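Local atomic coordinates of probable transcriptional regulator (Pseudomonas aeruginosa, PDB entry 2ESN), a protein that is probably a LysR-type transcriptional regulator, which would bind DNA through a winged helix-turn-helix and sense a small effector through its substrate-binding domain. Residues 23-28 against 63-68; 98-103 against 129-134; 199-204 against 247-252. One frame throughout, in Å; residues are numbered along the deposited sequence.

Interaction 1: residues 23-28 against 63-68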
loop_
_atom_site.group_PDB
_atom_site.type_symbol
_atom_site.label_atom_id
_atom_site.label_comp_id
_atom_site.label_asym_id
_atom_site.label_seq_id
_atom_site.Cartn_x
_atom_site.Cartn_y
_atom_site.Cartn_z
ATOM N N ARG C 23 24.408 31.010 5.066
ATOM C CA ARG C 23 24.376 31.193 3.611
ATOM C C ARG C 23 25.093 32.481 3.167
ATOM O O ARG C 23 25.851 32.426 2.248
ATOM C CB ARG C 23 22.924 31.207 3.105
ATOM C CG ARG C 23 22.279 29.827 3.237
ATOM C CD ARG C 23 20.897 29.768 2.629
ATOM N NE ARG C 23 19.844 30.393 3.427
ATOM C CZ ARG C 23 19.364 31.623 3.248
ATOM N NH1 ARG C 23 19.866 32.413 2.306
ATOM N NH2 ARG C 23 18.357 32.072 4.012
ATOM N N HIS C 24 24.860 33.616 3.830
ATOM C CA HIS C 24 25.423 34.894 3.400
ATOM C C HIS C 24 26.811 35.100 3.914
ATOM O O HIS C 24 27.569 35.741 3.249
ATOM C CB HIS C 24 24.556 36.078 3.816
ATOM C CG HIS C 24 23.247 36.123 3.100
ATOM N ND1 HIS C 24 23.117 36.651 1.832
ATOM C CD2 HIS C 24 22.023 35.635 3.438
ATOM C CE1 HIS C 24 21.854 36.537 1.446
ATOM N NE2 HIS C 24 21.167 35.935 2.404
ATOM N N ARG C 25 27.134 34.544 5.095
ATOM C CA ARG C 25 28.401 34.777 5.815
ATOM C C ARG C 25 28.770 36.250 6.048
ATOM O O ARG C 25 29.926 36.591 6.241
ATOM C CB ARG C 25 29.564 33.948 5.217
ATOM C CG ARG C 25 29.700 32.533 5.895
ATOM C CD ARG C 25 29.148 31.570 4.986
ATOM N NE ARG C 25 29.114 30.144 5.349
ATOM C CZ ARG C 25 30.147 29.310 5.449
ATOM N NH1 ARG C 25 31.398 29.731 5.440
ATOM N NH2 ARG C 25 29.916 28.024 5.609
ATOM N N ASN C 26 27.752 37.091 6.079
ATOM C CA ASN C 26 27.875 38.519 6.208
ATOM C C ASN C 26 26.571 39.010 6.859
ATOM O O ASN C 26 25.473 38.641 6.411
ATOM C CB ASN C 26 28.057 39.121 4.790
ATOM C CG ASN C 26 27.997 40.619 4.791
ATOM O OD1 ASN C 26 26.966 41.169 4.546
ATOM N ND2 ASN C 26 29.088 41.274 5.140
ATOM N N VAL C 27 26.683 39.812 7.914
ATOM C CA VAL C 27 25.502 40.252 8.654
ATOM C C VAL C 27 24.648 41.252 7.922
ATOM O O VAL C 27 23.430 41.250 8.082
ATOM C CB VAL C 27 25.783 40.743 10.156
ATOM C CG1 VAL C 27 26.448 39.636 10.973
ATOM C CG2 VAL C 27 26.610 41.999 10.206
ATOM N N GLY C 28 25.261 42.111 7.112
ATOM C CA GLY C 28 24.456 43.062 6.356
ATOM C C GLY C 28 23.553 42.428 5.338
ATOM O O GLY C 28 22.358 42.743 5.268
ATOM N N ARG C 63 33.518 39.206 7.196
ATOM C CA ARG C 63 33.287 37.821 6.859
ATOM C C ARG C 63 32.961 37.003 8.156
ATOM O O ARG C 63 33.715 37.025 9.094
ATOM C CB ARG C 63 34.510 37.249 6.140
ATOM C CG ARG C 63 34.753 35.813 6.353
ATOM C CD ARG C 63 35.325 35.125 5.133
ATOM N NE ARG C 63 34.218 34.365 4.553
ATOM C CZ ARG C 63 33.676 34.517 3.345
ATOM N NH1 ARG C 63 32.634 33.754 3.045
ATOM N NH2 ARG C 63 34.168 35.390 2.449
ATOM N N MET C 64 31.824 36.305 8.171
ATOM C CA MET C 64 31.411 35.539 9.347
ATOM C C MET C 64 31.698 34.074 9.123
ATOM O O MET C 64 31.068 33.426 8.292
ATOM C CB MET C 64 29.939 35.844 9.704
ATOM C CG MET C 64 29.714 37.348 10.025
ATOM S SD MET C 64 30.366 38.034 11.479
ATOM C CE MET C 64 29.347 37.111 12.635
ATOM N N GLN C 65 32.670 33.574 9.854
ATOM C CA GLN C 65 33.132 32.230 9.695
ATOM C C GLN C 65 32.516 31.313 10.767
ATOM O O GLN C 65 32.720 31.555 11.964
ATOM C CB GLN C 65 34.650 32.215 9.840
ATOM C CG GLN C 65 35.268 30.866 9.527
ATOM C CD GLN C 65 34.987 30.361 8.072
ATOM O OE1 GLN C 65 34.903 31.165 7.096
ATOM N NE2 GLN C 65 34.847 29.024 7.934
ATOM N N PRO C 66 31.772 30.269 10.338
ATOM C CA PRO C 66 31.071 29.335 11.192
ATOM C C PRO C 66 32.034 28.465 12.018
ATOM O O PRO C 66 33.020 27.968 11.477
ATOM C CB PRO C 66 30.260 28.479 10.201
ATOM C CG PRO C 66 30.854 28.665 8.884
ATOM C CD PRO C 66 31.539 29.992 8.902
ATOM N N THR C 67 31.771 28.313 13.314
ATOM C CA THR C 67 32.491 27.321 14.143
ATOM C C THR C 67 32.156 25.927 13.562
ATOM O O THR C 67 31.263 25.796 12.709
ATOM C CB THR C 67 32.095 27.404 15.645
ATOM O OG1 THR C 67 30.688 27.157 15.796
ATOM C CG2 THR C 67 32.446 28.802 16.272
ATOM N N GLN C 68 32.913 24.910 13.965
ATOM C CA GLN C 68 32.747 23.542 13.414
ATOM C C GLN C 68 31.412 22.906 13.858
ATOM O O GLN C 68 30.756 22.197 13.104
ATOM C CB GLN C 68 33.979 22.657 13.719
ATOM C CG GLN C 68 34.888 23.122 14.900
ATOM C CD GLN C 68 35.341 24.629 14.841
ATOM O OE1 GLN C 68 35.201 25.375 15.827
ATOM N NE2 GLN C 68 35.887 25.053 13.697
HETATM O O HOH W 1 32.912 32.269 6.045
#
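Met64 N points its hydrogen at Arg25 O, 2.7 Å away and fairly straight at 163°, though it comes in from above the carbonyl plane. Just beside this bond the Arg25 side chain, bent about CB-CG (chi2 103°), runs along the strand until its guanidinium reaches Pro66. There the proline's CG sits over one guanidinium face, 3.5 Å from Arg25 NH2 and offset toward the rim. A single water ties the polar ends together: it accepts from Arg25 NH1 (3.0 Å) and from Arg63 NE, which meets it in the guanidinium plane, and it donates to Met64 O and to Gln65 OE1 (2.5 Å). The two like-charged arginines thus share a solvent bridge. This is the winged helix-turn-helix of the LysR family, with strand 63-66 of the wing laid against the link between helices 15-24 and 27-34. The apolar part is Val27 CG1 against Met64 CG, 4.1 Å apart, and Met64 continues onto Leu45 of helix 38-52. Arg25 leaves the helical path with positive phi, 53°; its NE bonds to Tyr22 O and its guanidinium makes a cation-pi contact with Tyr22. Asn26 caps helix 27-34, OD1 accepting from Thr29 N.

Interaction 2: residues 98-103 against 129-134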
loop_
_atom_site.group_PDB
_atom_site.type_symbol
_atom_site.label_atom_id
_atom_site.label_comp_id
_atom_site.label_asym_id
_atom_site.label_seq_id
_atom_site.Cartn_x
_atom_site.Cartn_y
_atom_site.Cartn_z
ATOM N N GLN C 98 5.069 34.728 -12.496
ATOM C CA GLN C 98 6.291 34.502 -11.697
ATOM C C GLN C 98 6.355 33.107 -11.004
ATOM O O GLN C 98 7.449 32.628 -10.691
ATOM C CB GLN C 98 6.422 35.618 -10.633
ATOM C CG GLN C 98 6.199 37.056 -11.169
ATOM C CD GLN C 98 7.322 37.538 -12.136
ATOM O OE1 GLN C 98 8.473 37.075 -12.065
ATOM N NE2 GLN C 98 6.975 38.512 -13.035
ATOM N N SER C 99 5.198 32.466 -10.853
ATOM C CA SER C 99 5.063 31.130 -10.227
ATOM C C SER C 99 5.988 30.101 -10.776
ATOM O O SER C 99 6.331 30.102 -11.978
ATOM C CB SER C 99 3.633 30.583 -10.349
ATOM O OG SER C 99 3.515 29.287 -9.780
ATOM N N GLN C 100 6.384 29.207 -9.872
ATOM C CA GLN C 100 7.357 28.146 -10.179
ATOM C C GLN C 100 6.752 26.780 -9.871
ATOM O O GLN C 100 7.462 25.777 -9.823
ATOM C CB GLN C 100 8.636 28.285 -9.362
ATOM C CG GLN C 100 9.394 29.599 -9.530
ATOM C CD GLN C 100 9.947 29.777 -10.937
ATOM O OE1 GLN C 100 10.736 28.921 -11.375
ATOM N NE2 GLN C 100 9.598 30.788 -11.595
ATOM N N ARG C 101 5.445 26.760 -9.641
ATOM C CA ARG C 101 4.818 25.506 -9.296
ATOM C C ARG C 101 4.696 24.483 -10.428
ATOM O O ARG C 101 4.827 24.816 -11.637
ATOM C CB ARG C 101 3.519 25.691 -8.552
ATOM C CG ARG C 101 2.413 26.220 -9.282
ATOM C CD ARG C 101 1.259 26.205 -8.326
ATOM N NE ARG C 101 0.685 24.863 -8.299
ATOM C CZ ARG C 101 0.071 24.320 -7.262
ATOM N NH1 ARG C 101 -0.021 25.001 -6.118
ATOM N NH2 ARG C 101 -0.402 23.082 -7.381
ATOM N N THR C 102 4.526 23.237 -10.002
ATOM C CA THR C 102 4.359 22.077 -10.864
ATOM C C THR C 102 2.921 21.671 -10.638
ATOM O O THR C 102 2.500 21.489 -9.501
ATOM C CB THR C 102 5.343 20.976 -10.476
ATOM O OG1 THR C 102 6.665 21.491 -10.597
ATOM C CG2 THR C 102 5.265 19.710 -11.367
ATOM N N PHE C 103 2.137 21.664 -11.724
ATOM C CA PHE C 103 0.833 21.049 -11.788
ATOM C C PHE C 103 0.943 19.575 -12.186
ATOM O O PHE C 103 1.682 19.232 -13.129
ATOM C CB PHE C 103 -0.084 21.828 -12.735
ATOM C CG PHE C 103 -0.392 23.203 -12.245
ATOM C CD1 PHE C 103 0.509 24.257 -12.461
ATOM C CD2 PHE C 103 -1.553 23.438 -11.539
ATOM C CE1 PHE C 103 0.282 25.529 -11.970
ATOM C CE2 PHE C 103 -1.833 24.683 -11.057
ATOM C CZ PHE C 103 -0.942 25.763 -11.301
ATOM N N GLY C 129 7.671 30.021 -15.605
ATOM C CA GLY C 129 8.341 29.129 -14.602
ATOM C C GLY C 129 7.412 27.988 -14.183
ATOM O O GLY C 129 7.801 27.148 -13.363
ATOM N N VAL C 130 6.185 27.975 -14.725
ATOM C CA VAL C 130 5.194 26.940 -14.377
ATOM C C VAL C 130 5.581 25.645 -15.122
ATOM O O VAL C 130 5.966 25.682 -16.335
ATOM C CB VAL C 130 3.760 27.370 -14.720
ATOM C CG1 VAL C 130 2.844 26.154 -14.936
ATOM C CG2 VAL C 130 3.147 28.302 -13.639
ATOM N N ARG C 131 5.566 24.524 -14.376
ATOM C CA ARG C 131 5.882 23.213 -14.875
ATOM C C ARG C 131 4.678 22.338 -14.812
ATOM O O ARG C 131 3.789 22.567 -13.983
ATOM C CB ARG C 131 6.943 22.538 -14.007
ATOM C CG ARG C 131 8.245 23.143 -14.159
ATOM C CD ARG C 131 8.745 23.602 -12.795
ATOM N NE ARG C 131 9.566 24.765 -13.060
ATOM C CZ ARG C 131 10.164 25.556 -12.177
ATOM N NH1 ARG C 131 10.875 26.593 -12.656
ATOM N NH2 ARG C 131 10.074 25.322 -10.865
ATOM N N LEU C 132 4.654 21.321 -15.673
ATOM C CA LEU C 132 3.591 20.285 -15.628
ATOM C C LEU C 132 4.182 18.909 -15.497
ATOM O O LEU C 132 5.267 18.618 -16.048
ATOM C CB LEU C 132 2.649 20.356 -16.847
ATOM C CG LEU C 132 1.363 21.160 -16.690
ATOM C CD1 LEU C 132 1.614 22.660 -16.596
ATOM C CD2 LEU C 132 0.371 20.889 -17.825
ATOM N N ARG C 133 3.509 18.091 -14.691
ATOM C CA ARG C 133 3.877 16.657 -14.518
ATOM C C ARG C 133 2.649 15.775 -14.841
ATOM O O ARG C 133 1.560 15.895 -14.229
ATOM C CB ARG C 133 4.390 16.382 -13.120
ATOM C CG ARG C 133 5.277 15.161 -13.019
ATOM C CD ARG C 133 4.758 14.311 -11.927
ATOM N NE ARG C 133 5.769 13.535 -11.221
ATOM C CZ ARG C 133 6.440 12.477 -11.661
ATOM N NH1 ARG C 133 6.312 11.982 -12.910
ATOM N NH2 ARG C 133 7.310 11.915 -10.815
ATOM N N LEU C 134 2.786 14.967 -15.875
ATOM C CA LEU C 134 1.663 14.066 -16.249
ATOM C C LEU C 134 2.031 12.653 -15.867
ATOM O O LEU C 134 3.128 12.265 -16.097
ATOM C CB LEU C 134 1.344 14.109 -17.721
ATOM C CG LEU C 134 0.309 15.124 -18.127
ATOM C CD1 LEU C 134 0.858 16.524 -17.857
ATOM C CD2 LEU C 134 0.028 14.841 -19.621
#
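The Phe103 ring has Arg101 NE over one face, 3.5 Å above the plane and offset toward the rim, while Arg131 O lies at its edge, in plane. Val130 CG1 comes in obliquely, 3.9 Å from Phe103 CD1. The second flat group, the Arg131 guanidinium, carries Gln100 CA over one face. Its NH1 reaches Gln100 OE1 at 2.7 Å, but the bond is weak: the angle at the hydrogen is only 128°, and the amide and guanidinium planes stand 71° apart. The other end of that amide is better fixed, since Gln100 NE2 donates to Gln98 O at 3.0 Å, in the amide plane. Bends at chi2 and chi3 bring the Arg131 chain across Thr102, whose OG1 lies 3.6 Å from Arg131 CB. Between the two sets of side chains, the parallel strands are joined by Arg131 N to Arg101 O (2.9 Å, almost perfectly straight), Phe103 N to Arg131 O, and Arg133 N to Phe103 O (2.7 Å). Ser99 OG accepts from Arg101 N, an ST turn just ahead of the first strand. Thr102 and Arg131 sit on one face of the sheet, Phe103 and Leu132 on the other. These are the two strands of a beta-alpha-beta unit: Leu132 packs on its connecting helix 109-126, and Phe103 on Trp296 and Met297 of helix 293-303. Arg101 extends to a salt bridge with Asp152, and beyond Leu132 and Arg133 the sheet runs on into a parallel strand of the second subunit.

Interaction 3: residues 199-204 against 247-252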
loop_
_atom_site.group_PDB
_atom_site.type_symbol
_atom_site.label_atom_id
_atom_site.label_comp_id
_atom_site.label_asym_id
_atom_site.label_seq_id
_atom_site.Cartn_x
_atom_site.Cartn_y
_atom_site.Cartn_z
ATOM N N LEU C 199 -17.358 -5.374 -39.294
ATOM C CA LEU C 199 -17.298 -6.530 -38.377
ATOM C C LEU C 199 -16.576 -7.724 -38.944
ATOM O O LEU C 199 -16.265 -8.653 -38.196
ATOM C CB LEU C 199 -18.670 -6.948 -37.828
ATOM C CG LEU C 199 -19.383 -5.841 -37.069
ATOM C CD1 LEU C 199 -20.805 -6.268 -36.841
ATOM C CD2 LEU C 199 -18.657 -5.521 -35.724
ATOM N N ALA C 200 -16.283 -7.684 -40.254
ATOM C CA ALA C 200 -15.468 -8.715 -40.910
ATOM C C ALA C 200 -13.946 -8.505 -40.796
ATOM O O ALA C 200 -13.155 -9.354 -41.247
ATOM C CB ALA C 200 -15.877 -8.822 -42.391
ATOM N N GLU C 201 -13.513 -7.406 -40.175
ATOM C CA GLU C 201 -12.070 -7.220 -39.929
ATOM C C GLU C 201 -11.658 -7.569 -38.500
ATOM O O GLU C 201 -12.495 -7.726 -37.643
ATOM C CB GLU C 201 -11.657 -5.774 -40.216
ATOM C CG GLU C 201 -11.839 -5.297 -41.671
ATOM C CD GLU C 201 -11.029 -6.144 -42.682
ATOM O OE1 GLU C 201 -9.885 -6.608 -42.379
ATOM O OE2 GLU C 201 -11.597 -6.365 -43.787
ATOM N N ARG C 202 -10.362 -7.716 -38.260
ATOM C CA ARG C 202 -9.845 -7.689 -36.901
ATOM C C ARG C 202 -9.559 -6.228 -36.495
ATOM O O ARG C 202 -9.405 -5.321 -37.354
ATOM C CB ARG C 202 -8.621 -8.612 -36.775
ATOM C CG ARG C 202 -8.930 -10.118 -37.056
ATOM C CD ARG C 202 -7.677 -10.937 -37.133
ATOM N NE ARG C 202 -7.213 -11.265 -35.789
ATOM C CZ ARG C 202 -5.927 -11.401 -35.419
ATOM N NH1 ARG C 202 -4.918 -11.210 -36.290
ATOM N NH2 ARG C 202 -5.632 -11.720 -34.133
ATOM N N HIS C 203 -9.495 -6.005 -35.188
ATOM C CA HIS C 203 -9.577 -4.675 -34.655
ATOM C C HIS C 203 -8.472 -4.406 -33.655
ATOM O O HIS C 203 -8.065 -5.315 -32.898
ATOM C CB HIS C 203 -10.933 -4.425 -34.019
ATOM C CG HIS C 203 -12.045 -4.343 -34.997
ATOM N ND1 HIS C 203 -12.533 -3.150 -35.468
ATOM C CD2 HIS C 203 -12.768 -5.314 -35.608
ATOM C CE1 HIS C 203 -13.505 -3.388 -36.332
ATOM N NE2 HIS C 203 -13.672 -4.691 -36.421
ATOM N N ALA C 204 -7.956 -3.156 -33.674
ATOM C CA ALA C 204 -7.013 -2.719 -32.646
ATOM C C ALA C 204 -7.854 -1.942 -31.649
ATOM O O ALA C 204 -8.722 -1.199 -32.037
ATOM C CB ALA C 204 -5.931 -1.825 -33.221
ATOM N N ASP C 247 -4.084 -4.811 -41.600
ATOM C CA ASP C 247 -5.440 -4.719 -42.082
ATOM C C ASP C 247 -6.387 -4.413 -40.943
ATOM O O ASP C 247 -7.618 -4.315 -41.158
ATOM C CB ASP C 247 -5.876 -5.988 -42.851
ATOM C CG ASP C 247 -4.972 -6.241 -44.062
ATOM O OD1 ASP C 247 -4.342 -5.266 -44.533
ATOM O OD2 ASP C 247 -4.845 -7.387 -44.505
ATOM N N PHE C 248 -5.819 -4.179 -39.760
ATOM C CA PHE C 248 -6.695 -3.938 -38.612
ATOM C C PHE C 248 -7.387 -2.622 -38.667
ATOM O O PHE C 248 -6.793 -1.619 -39.072
ATOM C CB PHE C 248 -5.942 -4.064 -37.298
ATOM C CG PHE C 248 -5.173 -5.358 -37.140
ATOM C CD1 PHE C 248 -4.139 -5.416 -36.249
ATOM C CD2 PHE C 248 -5.514 -6.519 -37.828
ATOM C CE1 PHE C 248 -3.411 -6.580 -36.031
ATOM C CE2 PHE C 248 -4.780 -7.732 -37.635
ATOM C CZ PHE C 248 -3.746 -7.763 -36.729
ATOM N N LEU C 249 -8.619 -2.586 -38.157
ATOM C CA LEU C 249 -9.327 -1.356 -38.024
ATOM C C LEU C 249 -9.203 -0.794 -36.587
ATOM O O LEU C 249 -9.056 -1.568 -35.623
ATOM C CB LEU C 249 -10.785 -1.595 -38.390
ATOM C CG LEU C 249 -11.042 -2.128 -39.831
ATOM C CD1 LEU C 249 -12.532 -2.143 -40.102
ATOM C CD2 LEU C 249 -10.362 -1.208 -40.847
ATOM N N LEU C 250 -9.268 0.533 -36.446
ATOM C CA LEU C 250 -9.147 1.167 -35.164
ATOM C C LEU C 250 -10.224 2.218 -35.101
ATOM O O LEU C 250 -10.396 2.970 -36.048
ATOM C CB LEU C 250 -7.749 1.800 -34.976
ATOM C CG LEU C 250 -7.587 2.833 -33.824
ATOM C CD1 LEU C 250 -7.591 2.125 -32.438
ATOM C CD2 LEU C 250 -6.282 3.644 -33.982
ATOM N N THR C 251 -10.954 2.290 -34.001
ATOM C CA THR C 251 -12.030 3.317 -33.881
ATOM C C THR C 251 -11.530 4.314 -32.812
ATOM O O THR C 251 -11.399 3.940 -31.638
ATOM C CB THR C 251 -13.383 2.672 -33.490
ATOM O OG1 THR C 251 -13.602 1.496 -34.334
ATOM C CG2 THR C 251 -14.533 3.747 -33.566
ATOM N N ALA C 252 -11.182 5.532 -33.251
ATOM C CA ALA C 252 -10.271 6.410 -32.506
ATOM C C ALA C 252 -10.806 7.825 -32.557
ATOM O O ALA C 252 -11.482 8.180 -33.503
ATOM C CB ALA C 252 -8.879 6.464 -33.194
HETATM O O HOH W 2 -11.961 -0.605 -34.513
HETATM O O HOH W 3 -10.871 0.451 -31.799
#
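Leu249 O is gripped twice by the neighbouring strand: by Ala204 N at 2.7 Å, nearly along the C=O axis with an angle of 167° at the hydrogen, and by a CA-H contact from His203 CA at 3.3 Å. One step earlier the direction reverses, and Leu249 N donates to Arg202 O (3.0 Å) in the carbonyl plane, so Leu249 uses both its backbone polar groups on the strand beside it. His203 and Leu249 lie side by side on one face of the sheet, pointing the same way, with His203 ND1 3.7 Å from Leu249 CB. The imidazole is held at both nitrogens. In the ring plane, ND1 bonds to a water (2.8 Å) that also bonds to Thr251 OG1; NE2 bonds to Tyr198 O. These parallel strands belong to the sheet of the LysR substrate-binding domain, of periplasmic-binding-protein type, where strand 202-206 is flanked by 228-233 and 249-253. The short strand segments run at 42° to each other; past Leu249 a second water joins them, donating to Ala204 O and accepting from Thr251 N. At the start of the pair Glu201, folded at chi2, lays CG 3.6 Å from Leu249 CD1, and its carboxylate goes on to a salt bridge with Arg188. Arg202 runs alongside Phe248, with guanidinium and ring planes 85° apart and NH1 3.7 Å from Phe248 CZ; its NH2 bonds to Val130 O of the second subunit. On the opposite face from His203, Leu250 CD1 packs against Ala204, while Leu250 also meets Ala239 and Leu240 of helix 236-244.

In the fold
The three contacts follow one another along an extended chain. Interaction 1 belongs to the presumed DNA-binding helix-turn-helix module and lies about 71 Å, centre to centre, from interaction 3, on opposite sides of the chain's centre. Interactions 2 and 3 share the substrate-binding domain, which in LysR relatives binds the effector, and reach the same large mixed sheet, yet their centres are about 40 Å apart and their nearest atoms about 18 Å. Within one chain they do not touch. Across the interface they do meet: residues 129-134 of one subunit face residues around Arg202 of the other, an arrangement consistent with the head-to-tail pairing of LysR regulatory domains.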